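Local coordinates for NADB-Rossmann Superfamily protein (Streptococcus agalactiae, PDB 3LEC) that is of unknown function but probably methylates tRNA at N1 of adenine 22, and binds zinc, at residues Arg24-Gly29 with Asn80-Phe85; Phe141-Glu146 with Leu159-Gly164. All blocks are in the same frame, centred on the assembly; numbering follows the deposited sequence.

Interaction 1 of 2, residues Arg24-Gly29 with Asn80-Phe85; sequences RLLDVG and NGLSAF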
loop_
_atom_site.group_PDB
_atom_site.type_symbol
_atom_site.label_atom_id
_atom_site.label_comp_id
_atom_site.label_asym_id
_atom_site.label_seq_id
_atom_site.Cartn_x
_atom_site.Cartn_y
_atom_site.Cartn_z
ATOM N N ARG A 24 -12.217 9.863 -7.824
ATOM C CA ARG A 24 -11.473 10.043 -9.054
ATOM C C ARG A 24 -10.072 9.632 -8.638
ATOM O O ARG A 24 -9.461 10.271 -7.798
ATOM C CB ARG A 24 -11.549 11.492 -9.500
ATOM C CG ARG A 24 -12.961 11.958 -9.753
ATOM C CD ARG A 24 -13.013 13.424 -10.218
ATOM N NE ARG A 24 -12.211 13.660 -11.435
ATOM C CZ ARG A 24 -12.624 13.470 -12.686
ATOM N NH1 ARG A 24 -13.859 13.061 -12.943
ATOM N NH2 ARG A 24 -11.790 13.713 -13.695
ATOM N N LEU A 25 -9.608 8.525 -9.203
ATOM C CA LEU A 25 -8.513 7.732 -8.643
ATOM C C LEU A 25 -7.322 7.718 -9.572
ATOM O O LEU A 25 -7.503 7.590 -10.779
ATOM C CB LEU A 25 -8.996 6.286 -8.480
ATOM C CG LEU A 25 -7.975 5.189 -8.151
ATOM C CD1 LEU A 25 -7.519 5.310 -6.728
ATOM C CD2 LEU A 25 -8.572 3.810 -8.399
ATOM N N LEU A 26 -6.124 7.848 -9.005
ATOM C CA LEU A 26 -4.893 7.442 -9.693
ATOM C C LEU A 26 -4.318 6.175 -9.054
ATOM O O LEU A 26 -4.047 6.139 -7.839
ATOM C CB LEU A 26 -3.859 8.572 -9.688
ATOM C CG LEU A 26 -2.401 8.210 -10.014
ATOM C CD1 LEU A 26 -2.140 7.932 -11.519
ATOM C CD2 LEU A 26 -1.444 9.245 -9.489
ATOM N N ASP A 27 -4.108 5.159 -9.896
ATOM C CA ASP A 27 -3.460 3.899 -9.484
ATOM C C ASP A 27 -2.050 3.924 -10.031
ATOM O O ASP A 27 -1.846 3.795 -11.239
ATOM C CB ASP A 27 -4.218 2.693 -10.059
ATOM C CG ASP A 27 -3.864 1.366 -9.362
ATOM O OD1 ASP A 27 -3.213 1.394 -8.295
ATOM O OD2 ASP A 27 -4.245 0.285 -9.887
ATOM N N VAL A 28 -1.081 4.103 -9.138
ATOM C CA VAL A 28 0.314 4.266 -9.538
ATOM C C VAL A 28 0.959 2.909 -9.744
ATOM O O VAL A 28 0.992 2.093 -8.818
ATOM C CB VAL A 28 1.109 5.011 -8.473
ATOM C CG1 VAL A 28 2.534 5.267 -8.980
ATOM C CG2 VAL A 28 0.421 6.302 -8.138
ATOM N N GLY A 29 1.469 2.677 -10.953
ATOM C CA GLY A 29 2.040 1.382 -11.330
ATOM C C GLY A 29 0.975 0.311 -11.287
ATOM O O GLY A 29 1.202 -0.804 -10.790
ATOM N N ASN A 80 6.377 8.961 -14.877
ATOM C CA ASN A 80 7.097 8.654 -13.641
ATOM C C ASN A 80 6.293 8.993 -12.385
ATOM O O ASN A 80 6.018 10.163 -12.106
ATOM C CB ASN A 80 8.443 9.394 -13.629
ATOM N N GLY A 81 5.891 7.957 -11.655
ATOM C CA GLY A 81 5.128 8.106 -10.411
ATOM C C GLY A 81 3.969 9.056 -10.517
ATOM O O GLY A 81 3.115 8.938 -11.421
ATOM N N LEU A 82 3.960 10.040 -9.622
ATOM C CA LEU A 82 2.807 10.896 -9.491
ATOM C C LEU A 82 2.671 11.917 -10.627
ATOM O O LEU A 82 1.712 12.653 -10.641
ATOM C CB LEU A 82 2.757 11.569 -8.122
ATOM C CG LEU A 82 2.866 10.654 -6.881
ATOM C CD1 LEU A 82 2.340 11.396 -5.700
ATOM C CD2 LEU A 82 2.131 9.322 -7.029
ATOM N N SER A 83 3.623 11.960 -11.561
ATOM C CA SER A 83 3.516 12.784 -12.773
ATOM C C SER A 83 2.389 12.278 -13.681
ATOM O O SER A 83 2.019 12.933 -14.663
ATOM C CB SER A 83 4.838 12.772 -13.560
ATOM O OG SER A 83 5.875 13.459 -12.876
ATOM N N ALA A 84 1.860 11.089 -13.366
ATOM C CA ALA A 84 0.774 10.488 -14.143
ATOM C C ALA A 84 -0.540 11.271 -13.973
ATOM O O ALA A 84 -1.522 10.968 -14.616
ATOM C CB ALA A 84 0.565 9.053 -13.745
ATOM N N PHE A 85 -0.570 12.257 -13.090
ATOM C CA PHE A 85 -1.777 13.111 -13.022
ATOM C C PHE A 85 -1.487 14.602 -12.973
ATOM O O PHE A 85 -0.350 15.009 -12.742
ATOM C CB PHE A 85 -2.763 12.677 -11.919
ATOM C CG PHE A 85 -2.448 13.230 -10.548
ATOM C CD1 PHE A 85 -3.268 14.193 -9.978
ATOM C CD2 PHE A 85 -1.357 12.772 -9.832
ATOM C CE1 PHE A 85 -2.988 14.703 -8.705
ATOM C CE2 PHE A 85 -1.063 13.263 -8.574
ATOM C CZ PHE A 85 -1.878 14.245 -8.008
#
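Leu26 and Val28, alternate residues of the strand 24-28, meet a short 3-10 turn at 82-84 that runs over one face of the sheet. The backbones stay well apart, with CA atoms 6.2 Å from each other at Val28 and Gly81 and farther at Leu26 and Phe85, so the contact is made by side chains, except where Val28 reaches the backbone of Gly81. The turn makes its own backbone bonds, Ser83 N to Asn80 O and Ala84 N to Gly81 O, the latter at 3.2 Å. Leu26 holds its CG anti to the backbone N (chi1 164°) and forks between two partners: CD1 packs on Ala84 CB at 3.7 Å, while CD2 comes obliquely to the Phe85 ring, 3.5 Å from Phe85 CD2. Val28 divides its methyls likewise, CG2 resting 3.6 Å from Leu82 CD2 and CG1 coming 4.1 Å from Gly81 CA. The side chains of Leu82 and Val28 cross at about a right angle. The ring of Phe85 also packs on Ile49 of the neighbouring strand and makes a cation-pi contact with Lys114. The loop leads from edge strand 74-78 to strand 93-99 across strand 23-28, the central strand of a Rossmann-like sheet with the class I methyltransferase strand order.

Interaction 2 of 2, residues Phe141-Glu146 with Leu159-Gly164; sequences FEIVAE and LVVKHG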
loop_
_atom_site.group_PDB
_atom_site.type_symbol
_atom_site.label_atom_id
_atom_site.label_comp_id
_atom_site.label_asym_id
_atom_site.label_seq_id
_atom_site.Cartn_x
_atom_site.Cartn_y
_atom_site.Cartn_z
ATOM N N PHE A 141 0.773 13.115 7.245
ATOM C CA PHE A 141 -0.245 12.126 6.905
ATOM C C PHE A 141 -0.641 11.296 8.112
ATOM O O PHE A 141 0.146 11.134 9.049
ATOM C CB PHE A 141 0.208 11.255 5.733
ATOM C CG PHE A 141 0.389 12.035 4.470
ATOM C CD1 PHE A 141 -0.704 12.318 3.671
ATOM C CD2 PHE A 141 1.658 12.501 4.097
ATOM C CE1 PHE A 141 -0.563 13.080 2.494
ATOM C CE2 PHE A 141 1.815 13.262 2.917
ATOM C CZ PHE A 141 0.703 13.551 2.125
ATOM N N GLU A 142 -1.876 10.810 8.093
ATOM C CA GLU A 142 -2.442 10.044 9.184
ATOM C C GLU A 142 -3.075 8.751 8.662
ATOM O O GLU A 142 -3.839 8.755 7.699
ATOM C CB GLU A 142 -3.461 10.895 9.963
ATOM C CG GLU A 142 -4.219 10.127 11.044
ATOM C CD GLU A 142 -5.082 11.024 11.921
ATOM O OE1 GLU A 142 -4.966 10.911 13.158
ATOM O OE2 GLU A 142 -5.879 11.828 11.382
ATOM N N ILE A 143 -2.730 7.640 9.297
ATOM C CA ILE A 143 -3.359 6.357 9.013
ATOM C C ILE A 143 -4.706 6.339 9.727
ATOM O O ILE A 143 -4.764 6.593 10.944
ATOM C CB ILE A 143 -2.486 5.192 9.536
ATOM C CG1 ILE A 143 -1.129 5.193 8.815
ATOM C CG2 ILE A 143 -3.233 3.862 9.354
ATOM C CD1 ILE A 143 -0.052 4.402 9.547
ATOM N N VAL A 144 -5.779 6.054 8.987
ATOM C CA VAL A 144 -7.147 6.037 9.558
ATOM C C VAL A 144 -7.798 4.667 9.582
ATOM O O VAL A 144 -8.826 4.480 10.231
ATOM C CB VAL A 144 -8.088 7.035 8.838
ATOM C CG1 VAL A 144 -7.616 8.426 9.055
ATOM C CG2 VAL A 144 -8.204 6.704 7.322
ATOM N N ALA A 145 -7.198 3.720 8.855
ATOM C CA ALA A 145 -7.541 2.314 8.926
ATOM C C ALA A 145 -6.376 1.461 8.407
ATOM O O ALA A 145 -5.564 1.925 7.566
ATOM C CB ALA A 145 -8.831 2.010 8.130
ATOM N N GLU A 146 -6.281 0.233 8.924
ATOM C CA GLU A 146 -5.340 -0.772 8.401
ATOM C C GLU A 146 -5.994 -2.144 8.291
ATOM O O GLU A 146 -6.908 -2.472 9.049
ATOM C CB GLU A 146 -4.069 -0.876 9.258
ATOM C CG GLU A 146 -3.297 0.410 9.432
ATOM C CD GLU A 146 -2.110 0.244 10.350
ATOM O OE1 GLU A 146 -2.320 -0.208 11.503
ATOM O OE2 GLU A 146 -0.977 0.591 9.930
ATOM N N LEU A 159 -2.653 0.027 4.235
ATOM C CA LEU A 159 -2.774 1.257 5.021
ATOM C C LEU A 159 -3.677 2.264 4.335
ATOM O O LEU A 159 -3.461 2.585 3.182
ATOM C CB LEU A 159 -1.400 1.903 5.212
ATOM C CG LEU A 159 -0.255 1.142 5.879
ATOM C CD1 LEU A 159 0.926 2.053 6.088
ATOM C CD2 LEU A 159 -0.703 0.547 7.176
ATOM N N VAL A 160 -4.665 2.793 5.064
ATOM C CA VAL A 160 -5.578 3.815 4.515
ATOM C C VAL A 160 -5.185 5.122 5.160
ATOM O O VAL A 160 -5.037 5.184 6.390
ATOM C CB VAL A 160 -7.045 3.503 4.836
ATOM C CG1 VAL A 160 -7.966 4.543 4.170
ATOM C CG2 VAL A 160 -7.399 2.101 4.363
ATOM N N VAL A 161 -4.983 6.155 4.337
ATOM C CA VAL A 161 -4.293 7.356 4.780
ATOM C C VAL A 161 -5.065 8.596 4.346
ATOM O O VAL A 161 -5.629 8.649 3.256
ATOM C CB VAL A 161 -2.841 7.433 4.167
ATOM C CG1 VAL A 161 -2.150 8.716 4.547
ATOM C CG2 VAL A 161 -1.982 6.247 4.613
ATOM N N LYS A 162 -5.106 9.589 5.219
ATOM C CA LYS A 162 -5.596 10.905 4.829
ATOM C C LYS A 162 -4.615 11.961 5.354
ATOM O O LYS A 162 -3.729 11.649 6.138
ATOM C CB LYS A 162 -7.018 11.122 5.403
ATOM C CG LYS A 162 -8.084 10.185 4.747
ATOM C CD LYS A 162 -9.519 10.338 5.290
ATOM C CE LYS A 162 -10.238 11.581 4.743
ATOM N NZ LYS A 162 -10.633 11.461 3.311
ATOM N N HIS A 163 -4.761 13.213 4.934
ATOM C CA HIS A 163 -3.953 14.274 5.543
ATOM C C HIS A 163 -4.306 14.320 7.022
ATOM O O HIS A 163 -5.469 14.103 7.396
ATOM C CB HIS A 163 -4.220 15.620 4.862
ATOM C CG HIS A 163 -3.714 15.692 3.453
ATOM N ND1 HIS A 163 -2.449 16.138 3.136
ATOM C CD2 HIS A 163 -4.309 15.384 2.275
ATOM C CE1 HIS A 163 -2.284 16.096 1.825
ATOM N NE2 HIS A 163 -3.400 15.646 1.280
ATOM N N GLY A 164 -3.293 14.557 7.855
ATOM C CA GLY A 164 -3.473 14.660 9.299
ATOM C C GLY A 164 -2.149 14.568 10.024
ATOM O O GLY A 164 -1.200 13.969 9.522
HETATM O O HOH W 1 -6.659 12.062 8.964
#
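Phe141 to Glu146 pairs antiparallel with Leu159 to His163, and four main-chain hydrogen bonds join them. Glu142 and Lys162 bond reciprocally: Glu142 N gives to Lys162 O at 2.8 Å, almost in line with the carbonyl (C=O...N 175°), and Lys162 N returns to Glu142 O. Farther on, Val144 N gives to Val160 O at 2.8 Å, but Val160 N donates to Ala145 O, also at 2.8 Å, and not to Val144 O. Val144 and Ala145 therefore both face Val160, a classic beta bulge, and in both bonds there the donor is tilted more than 20° from the carbonyl plane. Val144 CG2 lies 3.8 Å from Val160 CG1, and Ala145 CB touches Val160 CG2.

At the other end, one water donates to both Glu142 OE2 (2.6 Å) and His163 O, tying the extended glutamate to the end of the neighbouring strand. Phe141 CE1 sits over one face of the His163 imidazole, 3.5 Å from His163 CE1, the rings inclined at 37°; His163 NE2 is bonded to Leu115 O. The carboxylate of Glu146 is held by a salt bridge to Arg133 and by the backbone NH groups of Phe178 and Leu179. This is a bulged beta hairpin at the edge of the sheet, its open end, where one strand starts and the other stops, next to the zinc ligands Asp140 and His165.

Interactions 1 and 2 involve the same seven-stranded sheet without touching, their centres 18 Å apart and nearest atoms about 8 Å. The first lies on strand 23-28 in the middle of the parallel part; the second pairs the last two strands, where the direction reverses and strand 141-150 forms one edge. Strands 93-99 and 120-125 stand between them. Chemistry follows place: interaction 1 is buried and wholly apolar, a loop lying on a sheet face, whereas interaction 2 is partly buried and mostly main-chain hydrogen bonding, with polar side chains and a bridging water at one end. Loop residue Leu115 is common ground, touching Leu82 of one and Phe141 of the other.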